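Putative signal recognition particle protein (Chaetomium thermophilum, PDB 5CK4) is the beta subunit of the signal recognition particle receptor, an Arf-like GTPase of secretory membranes that binds GDP and GTP in a protein-translocation pathway. Local coordinates at residues A[123-127]-A[188-192]; A[193-198]-A[268-272]. All coordinates share one frame. Numbering follows the deposited sequence.

Contact 1 (A[123-127]-A[188-192]); sequences RGTTL and YLYDV
Two helices running roughly the same way can rest on one strand of a sheet, as 123-127 and 188-192 do in this P-loop GTPase, where Thr126, Tyr188 and Val192 all touch Ile25 of strand 21-25, beside the P-loop. Both segments are helical, with N-to-C directions 29° apart and axes 10.9 Å apart at closest approach. The pairing is Arg123 with Tyr188 (CA to CA 8.3 Å) and Leu127 with Val192 (6.3 Å), so the helices converge towards their C-terminal ends; together they bury 298 Å².

Tyr188, with chi1 t, sends its ring across the wider end. Arg123, m at chi1 and extended beyond, lays its chain over one ring face: CG is 3.5 Å from Tyr188 CZ, and CD sits 3.5 Å above the ring centroid, a CH-pi contact. The guanidinium continues flat over the ring at a plane angle of 1°, giving an off-centre cation-pi pair with CZ 4.2 Å from the centroid. Near the ring edge, Leu127 CD2 approaches Tyr188 CE1 at 4.4 Å, while Thr126 CB lies 4.3 Å from Tyr188 OH. One turn on, Asp191 CB is 3.8 Å from Leu127 CD1 and Asp191 O 3.8 Å from Leu127 CD2. Val192 closes the narrow end, its CG2 3.9 Å from Leu127 CD2.

Arg123 NE is hydrogen-bonded to the carbonyl O of Gly118, which binds GTP when that nucleotide is present; this chain holds GDP. The chemistry is thus stacking and apolar contact, which leaves the arginine's polar rim able to bond to the backbone near the nucleotide site.

Contact 2 (A[193-198]-A[268-272]); sequences LLSLQK and EGWLG
Glu268, Gln197 and Leu271 dominate the meeting of helical segment 193-198 with the irregular chain 268-272, bent at Gly269, a joint burying 412 Å². Leu194 lies level with Leu271 (CA to CA 5.5 Å) and Lys198 with Glu268 (7.4 Å), so the two chains run in opposite senses. Gln197, t at chi1 and chi2, reaches out with its amide: OE1 accepts from Gly272 N at 2.8 Å, while NE2 donates to Trp270 O at 3.0 Å and to Glu268 OE1 at 2.6 Å. One glutamine amide thus bonds the backbone at two points as well as a carboxylate; the chain it holds belongs to the connection between helix 229-249 and strand 291-295 of the P-loop GTPase fold. Glu268, chi1 p, also has its carbonyl O linked to Lys198 NZ through water 1, at 2.6 and 2.7 Å respectively. Leu271 (t, p) places CD1 3.7 Å from Leu193 CB and 3.6 Å from Gln197 OE1. Gly272, at phi 99° and psi -169°, adopts a backbone conformation that calls for glycine.

In the fold
Both contacts draw on helix 180-201, in consecutive parts, and their centres lie 11 Å apart. In sequence they come in series: contact 1 is complete at residue 192, and contact 2 opens at 193. The helix thus receives helix 123-131 along one side and the chain after the unmodelled residues 251-267 along another. Tyr190 connects the two regions, its OH probably hydrogen-bonded to Gly269 O (2.7 Å) and Leu271 N (3.1 Å), while Leu127 CD2 packs 4.0 Å from Ser195 OG. Contact 1 borders strand 21-25, which leads into the P-loop, and the nucleotide-binding region, whereas contact 2 lies away from the annotated sites, so one helix spans both settings.

Contact 1 (A[123-127]-A[188-192])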
ATOM      1  N   ARG A 123       0.722 -11.327   7.623  1.00 22.37           N
ATOM      2  CA  ARG A 123       0.110 -10.056   7.237  1.00 26.58           C
ATOM      3  C   ARG A 123      -0.679  -9.397   8.367  1.00 27.01           C
ATOM      4  O   ARG A 123      -0.817  -8.175   8.392  1.00 23.27           O
ATOM      5  CB  ARG A 123      -0.771 -10.239   6.008  1.00 27.02           C
ATOM      6  CG  ARG A 123       0.005 -10.680   4.783  1.00 22.30           C
ATOM      7  CD  ARG A 123      -0.920 -11.111   3.658  1.00 26.07           C
ATOM      8  NE  ARG A 123      -0.148 -11.578   2.511  1.00 21.06           N
ATOM      9  CZ  ARG A 123      -0.674 -11.983   1.359  1.00 23.06           C
ATOM     10  NH1 ARG A 123      -1.990 -11.993   1.190  1.00 24.32           N
ATOM     11  NH2 ARG A 123       0.122 -12.391   0.379  1.00 18.89           N
ATOM     12  N   GLY A 124      -1.181 -10.201   9.302  1.00 26.44           N
ATOM     13  CA  GLY A 124      -1.942  -9.683  10.431  1.00 33.25           C
ATOM     14  C   GLY A 124      -1.241  -8.587  11.218  1.00 31.77           C
ATOM     15  O   GLY A 124      -1.855  -7.596  11.609  1.00 31.51           O
ATOM     16  N   THR A 125       0.055  -8.765  11.436  1.00 28.39           N
ATOM     17  CA  THR A 125       0.884  -7.794  12.146  1.00 29.70           C
ATOM     18  C   THR A 125       0.864  -6.423  11.486  1.00 31.32           C
ATOM     19  O   THR A 125       0.766  -5.392  12.151  1.00 35.09           O
ATOM     20  CB  THR A 125       2.344  -8.251  12.147  1.00 38.51           C
ATOM     21  OG1 THR A 125       2.431  -9.568  12.702  1.00 45.52           O
ATOM     22  CG2 THR A 125       3.201  -7.298  12.962  1.00 38.35           C
ATOM     23  N   THR A 126       0.972  -6.426  10.164  1.00 22.89           N
ATOM     24  CA  THR A 126       1.007  -5.193   9.392  1.00 22.84           C
ATOM     25  C   THR A 126      -0.345  -4.493   9.443  1.00 26.11           C
ATOM     26  O   THR A 126      -0.431  -3.274   9.625  1.00 28.03           O
ATOM     27  CB  THR A 126       1.373  -5.488   7.933  1.00 27.60           C
ATOM     28  OG1 THR A 126       2.645  -6.142   7.893  1.00 34.27           O
ATOM     29  CG2 THR A 126       1.441  -4.206   7.132  1.00 30.19           C
ATOM     30  N   LEU A 127      -1.406  -5.276   9.295  1.00 20.47           N
ATOM     31  CA  LEU A 127      -2.757  -4.738   9.328  1.00 25.38           C
ATOM     32  C   LEU A 127      -3.079  -4.061  10.670  1.00 22.77           C
ATOM     33  O   LEU A 127      -3.858  -3.107  10.713  1.00 22.33           O
ATOM     34  CB  LEU A 127      -3.787  -5.834   9.010  1.00 23.19           C
ATOM     35  CG  LEU A 127      -3.760  -6.479   7.616  1.00 23.88           C
ATOM     36  CD1 LEU A 127      -4.806  -7.581   7.530  1.00 26.51           C
ATOM     37  CD2 LEU A 127      -3.978  -5.448   6.499  1.00 20.10           C
ATOM     38  N   TYR A 188      -5.560  -9.053  -0.293  1.00 14.64           N
ATOM     39  CA  TYR A 188      -4.656  -8.344   0.617  1.00 15.43           C
ATOM     40  C   TYR A 188      -4.925  -6.848   0.590  1.00 14.90           C
ATOM     41  O   TYR A 188      -5.061  -6.206   1.641  1.00 13.93           O
ATOM     42  CB  TYR A 188      -3.205  -8.610   0.225  1.00 17.82           C
ATOM     43  CG  TYR A 188      -2.165  -8.245   1.266  1.00 16.45           C
ATOM     44  CD1 TYR A 188      -2.523  -7.745   2.517  1.00 18.11           C
ATOM     45  CD2 TYR A 188      -0.816  -8.408   0.988  1.00 21.31           C
ATOM     46  CE1 TYR A 188      -1.554  -7.409   3.461  1.00 20.25           C
ATOM     47  CE2 TYR A 188       0.152  -8.074   1.910  1.00 20.74           C
ATOM     48  CZ  TYR A 188      -0.222  -7.580   3.151  1.00 23.22           C
ATOM     49  OH  TYR A 188       0.767  -7.280   4.069  1.00 25.33           O
ATOM     50  N   LEU A 189      -5.012  -6.290  -0.614  1.00 13.14           N
ATOM     51  CA  LEU A 189      -5.302  -4.861  -0.754  1.00 11.89           C
ATOM     52  C   LEU A 189      -6.644  -4.507  -0.103  1.00 11.11           C
ATOM     53  O   LEU A 189      -6.782  -3.459   0.560  1.00 12.14           O
ATOM     54  CB  LEU A 189      -5.290  -4.466  -2.239  1.00  9.62           C
ATOM     55  CG  LEU A 189      -5.627  -3.000  -2.546  1.00  9.40           C
ATOM     56  CD1 LEU A 189      -4.634  -2.058  -1.862  1.00 14.70           C
ATOM     57  CD2 LEU A 189      -5.600  -2.814  -4.051  1.00  9.34           C
ATOM     58  N   TYR A 190      -7.640  -5.369  -0.286  1.00 10.95           N
ATOM     59  CA  TYR A 190      -8.934  -5.155   0.353  1.00 11.43           C
ATOM     60  C   TYR A 190      -8.765  -4.958   1.862  1.00 14.89           C
ATOM     61  O   TYR A 190      -9.296  -4.003   2.423  1.00 13.43           O
ATOM     62  CB  TYR A 190      -9.891  -6.331   0.069  1.00 13.35           C
ATOM     63  CG  TYR A 190     -11.356  -6.077   0.441  1.00 15.64           C
ATOM     64  CD1 TYR A 190     -11.797  -6.181   1.757  1.00 14.59           C
ATOM     65  CD2 TYR A 190     -12.294  -5.753  -0.531  1.00 13.65           C
ATOM     66  CE1 TYR A 190     -13.137  -5.951   2.092  1.00 16.72           C
ATOM     67  CE2 TYR A 190     -13.631  -5.533  -0.204  1.00 14.54           C
ATOM     68  CZ  TYR A 190     -14.045  -5.630   1.104  1.00 15.64           C
ATOM     69  OH  TYR A 190     -15.377  -5.408   1.431  1.00 19.28           O
ATOM     70  N   ASP A 191      -8.018  -5.856   2.506  1.00 12.14           N
ATOM     71  CA  ASP A 191      -7.810  -5.784   3.952  1.00 14.63           C
ATOM     72  C   ASP A 191      -7.044  -4.537   4.369  1.00 12.82           C
ATOM     73  O   ASP A 191      -7.317  -3.957   5.416  1.00 14.96           O
ATOM     74  CB  ASP A 191      -7.068  -7.022   4.477  1.00 18.03           C
ATOM     75  CG  ASP A 191      -7.917  -8.276   4.443  1.00 24.93           C
ATOM     76  OD1 ASP A 191      -9.157  -8.154   4.433  1.00 28.74           O
ATOM     77  OD2 ASP A 191      -7.333  -9.381   4.419  1.00 30.52           O
ATOM     78  N   VAL A 192      -6.067  -4.141   3.560  1.00 14.16           N
ATOM     79  CA  VAL A 192      -5.287  -2.938   3.840  1.00 14.87           C
ATOM     80  C   VAL A 192      -6.190  -1.701   3.850  1.00 13.46           C
ATOM     81  O   VAL A 192      -6.212  -0.939   4.822  1.00 11.44           O
ATOM     82  CB  VAL A 192      -4.121  -2.761   2.831  1.00 14.58           C
ATOM     83  CG1 VAL A 192      -3.611  -1.338   2.818  1.00 14.87           C
ATOM     84  CG2 VAL A 192      -2.971  -3.739   3.167  1.00 14.40           C
TER

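Contact 2 (A[193-198]-A[268-272])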
ATOM      1  N   LEU A 193      -6.922  -1.501   2.757  1.00 12.91           N
ATOM      2  CA  LEU A 193      -7.844  -0.372   2.657  1.00 13.59           C
ATOM      3  C   LEU A 193      -8.982  -0.425   3.691  1.00 11.53           C
ATOM      4  O   LEU A 193      -9.371   0.610   4.246  1.00 12.26           O
ATOM      5  CB  LEU A 193      -8.394  -0.275   1.227  1.00 10.84           C
ATOM      6  CG  LEU A 193      -7.324  -0.060   0.149  1.00 13.50           C
ATOM      7  CD1 LEU A 193      -7.966   0.107  -1.226  1.00 12.49           C
ATOM      8  CD2 LEU A 193      -6.488   1.171   0.482  1.00  9.44           C
ATOM      9  N   LEU A 194      -9.539  -1.609   3.939  1.00 11.58           N
ATOM     10  CA  LEU A 194     -10.628  -1.713   4.925  1.00 12.52           C
ATOM     11  C   LEU A 194     -10.112  -1.374   6.322  1.00 14.24           C
ATOM     12  O   LEU A 194     -10.816  -0.775   7.127  1.00 13.91           O
ATOM     13  CB  LEU A 194     -11.250  -3.115   4.930  1.00 13.13           C
ATOM     14  CG  LEU A 194     -12.508  -3.250   5.797  1.00 14.70           C
ATOM     15  CD1 LEU A 194     -13.637  -2.335   5.258  1.00 16.37           C
ATOM     16  CD2 LEU A 194     -12.981  -4.703   5.896  1.00 18.12           C
ATOM     17  N   SER A 195      -8.869  -1.744   6.598  1.00 13.70           N
ATOM     18  CA  SER A 195      -8.267  -1.422   7.896  1.00 15.06           C
ATOM     19  C   SER A 195      -8.159   0.098   8.070  1.00 19.99           C
ATOM     20  O   SER A 195      -8.494   0.633   9.120  1.00 17.31           O
ATOM     21  CB  SER A 195      -6.896  -2.083   8.043  1.00 18.78           C
ATOM     22  OG  SER A 195      -7.036  -3.492   8.147  1.00 16.21           O
ATOM     23  N   LEU A 196      -7.705   0.791   7.028  1.00 14.52           N
ATOM     24  CA  LEU A 196      -7.565   2.247   7.099  1.00 13.63           C
ATOM     25  C   LEU A 196      -8.936   2.905   7.177  1.00 15.82           C
ATOM     26  O   LEU A 196      -9.102   3.959   7.793  1.00 15.10           O
ATOM     27  CB  LEU A 196      -6.810   2.767   5.871  1.00 12.77           C
ATOM     28  CG  LEU A 196      -5.321   2.417   5.890  1.00 15.67           C
ATOM     29  CD1 LEU A 196      -4.657   2.743   4.556  1.00 13.79           C
ATOM     30  CD2 LEU A 196      -4.602   3.125   7.054  1.00 14.10           C
ATOM     31  N   GLN A 197      -9.914   2.270   6.548  1.00 13.58           N
ATOM     32  CA  GLN A 197     -11.287   2.766   6.588  1.00 14.21           C
ATOM     33  C   GLN A 197     -11.859   2.651   8.001  1.00 18.63           C
ATOM     34  O   GLN A 197     -12.539   3.564   8.478  1.00 16.83           O
ATOM     35  CB  GLN A 197     -12.171   2.012   5.597  1.00 13.73           C
ATOM     36  CG  GLN A 197     -13.642   2.456   5.595  1.00 15.10           C
ATOM     37  CD  GLN A 197     -14.449   1.753   4.511  1.00 20.01           C
ATOM     38  OE1 GLN A 197     -13.991   1.612   3.380  1.00 17.59           O
ATOM     39  NE2 GLN A 197     -15.641   1.278   4.865  1.00 20.52           N
ATOM     40  N   LYS A 198     -11.589   1.529   8.669  1.00 15.61           N
ATOM     41  CA  LYS A 198     -12.079   1.333  10.037  1.00 17.00           C
ATOM     42  C   LYS A 198     -11.393   2.309  10.980  1.00 18.02           C
ATOM     43  O   LYS A 198     -12.003   2.811  11.934  1.00 19.43           O
ATOM     44  CB  LYS A 198     -11.821  -0.091  10.517  1.00 21.11           C
ATOM     45  CG  LYS A 198     -12.666  -1.145   9.839  1.00 21.40           C
ATOM     46  CD  LYS A 198     -12.282  -2.529  10.336  1.00 26.73           C
ATOM     47  CE  LYS A 198     -13.190  -3.574   9.747  1.00 37.78           C
ATOM     48  NZ  LYS A 198     -13.086  -4.873  10.462  1.00 49.81           N
ATOM     49  N   GLU A 268     -17.473  -3.254  10.438  1.00 58.14           N
ATOM     50  CA  GLU A 268     -17.824  -3.178   9.021  1.00 58.01           C
ATOM     51  C   GLU A 268     -17.018  -4.165   8.176  1.00 54.31           C
ATOM     52  O   GLU A 268     -15.850  -4.434   8.462  1.00 59.88           O
ATOM     53  CB  GLU A 268     -17.656  -1.751   8.484  1.00 59.17           C
ATOM     54  CG  GLU A 268     -16.236  -1.214   8.501  1.00 57.00           C
ATOM     55  CD  GLU A 268     -16.176   0.261   8.146  1.00 52.32           C
ATOM     56  OE1 GLU A 268     -16.770   0.652   7.124  1.00 48.87           O
ATOM     57  OE2 GLU A 268     -15.543   1.036   8.895  1.00 49.87           O
ATOM     58  N   GLY A 269     -17.653  -4.715   7.148  1.00 44.33           N
ATOM     59  CA  GLY A 269     -16.969  -5.589   6.213  1.00 36.78           C
ATOM     60  C   GLY A 269     -16.941  -5.001   4.813  1.00 28.26           C
ATOM     61  O   GLY A 269     -16.166  -5.444   3.969  1.00 25.48           O
ATOM     62  N   TRP A 270     -17.784  -3.996   4.580  1.00 26.88           N
ATOM     63  CA  TRP A 270     -17.948  -3.371   3.260  1.00 18.56           C
ATOM     64  C   TRP A 270     -16.917  -2.265   3.001  1.00 19.07           C
ATOM     65  O   TRP A 270     -16.891  -1.243   3.689  1.00 23.24           O
ATOM     66  CB  TRP A 270     -19.380  -2.817   3.135  1.00 19.54           C
ATOM     67  CG  TRP A 270     -19.691  -2.044   1.877  1.00 18.36           C
ATOM     68  CD1 TRP A 270     -19.492  -0.702   1.661  1.00 20.14           C
ATOM     69  CD2 TRP A 270     -20.287  -2.554   0.678  1.00 18.23           C
ATOM     70  NE1 TRP A 270     -19.913  -0.357   0.401  1.00 23.93           N
ATOM     71  CE2 TRP A 270     -20.413  -1.474  -0.220  1.00 23.26           C
ATOM     72  CE3 TRP A 270     -20.724  -3.824   0.274  1.00 19.18           C
ATOM     73  CZ2 TRP A 270     -20.955  -1.622  -1.500  1.00 18.24           C
ATOM     74  CZ3 TRP A 270     -21.266  -3.969  -0.999  1.00 27.65           C
ATOM     75  CH2 TRP A 270     -21.376  -2.875  -1.870  1.00 25.85           C
ATOM     76  N   LEU A 271     -16.054  -2.481   2.018  1.00 16.00           N
ATOM     77  CA  LEU A 271     -15.039  -1.496   1.657  1.00 14.25           C
ATOM     78  C   LEU A 271     -15.675  -0.415   0.795  1.00 18.56           C
ATOM     79  O   LEU A 271     -16.388  -0.732  -0.157  1.00 18.95           O
ATOM     80  CB  LEU A 271     -13.942  -2.168   0.842  1.00 13.06           C
ATOM     81  CG  LEU A 271     -12.891  -1.230   0.247  1.00 16.71           C
ATOM     82  CD1 LEU A 271     -12.072  -0.704   1.392  1.00 12.93           C
ATOM     83  CD2 LEU A 271     -12.011  -1.981  -0.762  1.00 18.59           C
ATOM     84  N   GLY A 272     -15.415   0.854   1.113  1.00 19.52           N
ATOM     85  CA  GLY A 272     -15.936   1.956   0.311  1.00 13.03           C
ATOM     86  C   GLY A 272     -17.190   2.606   0.865  1.00 17.06           C
ATOM     87  O   GLY A 272     -17.596   2.352   2.013  1.00 16.70           O
TER
HETATM   88  O   HOH W   1     -14.515  -6.630   8.992  1.00 37.95           O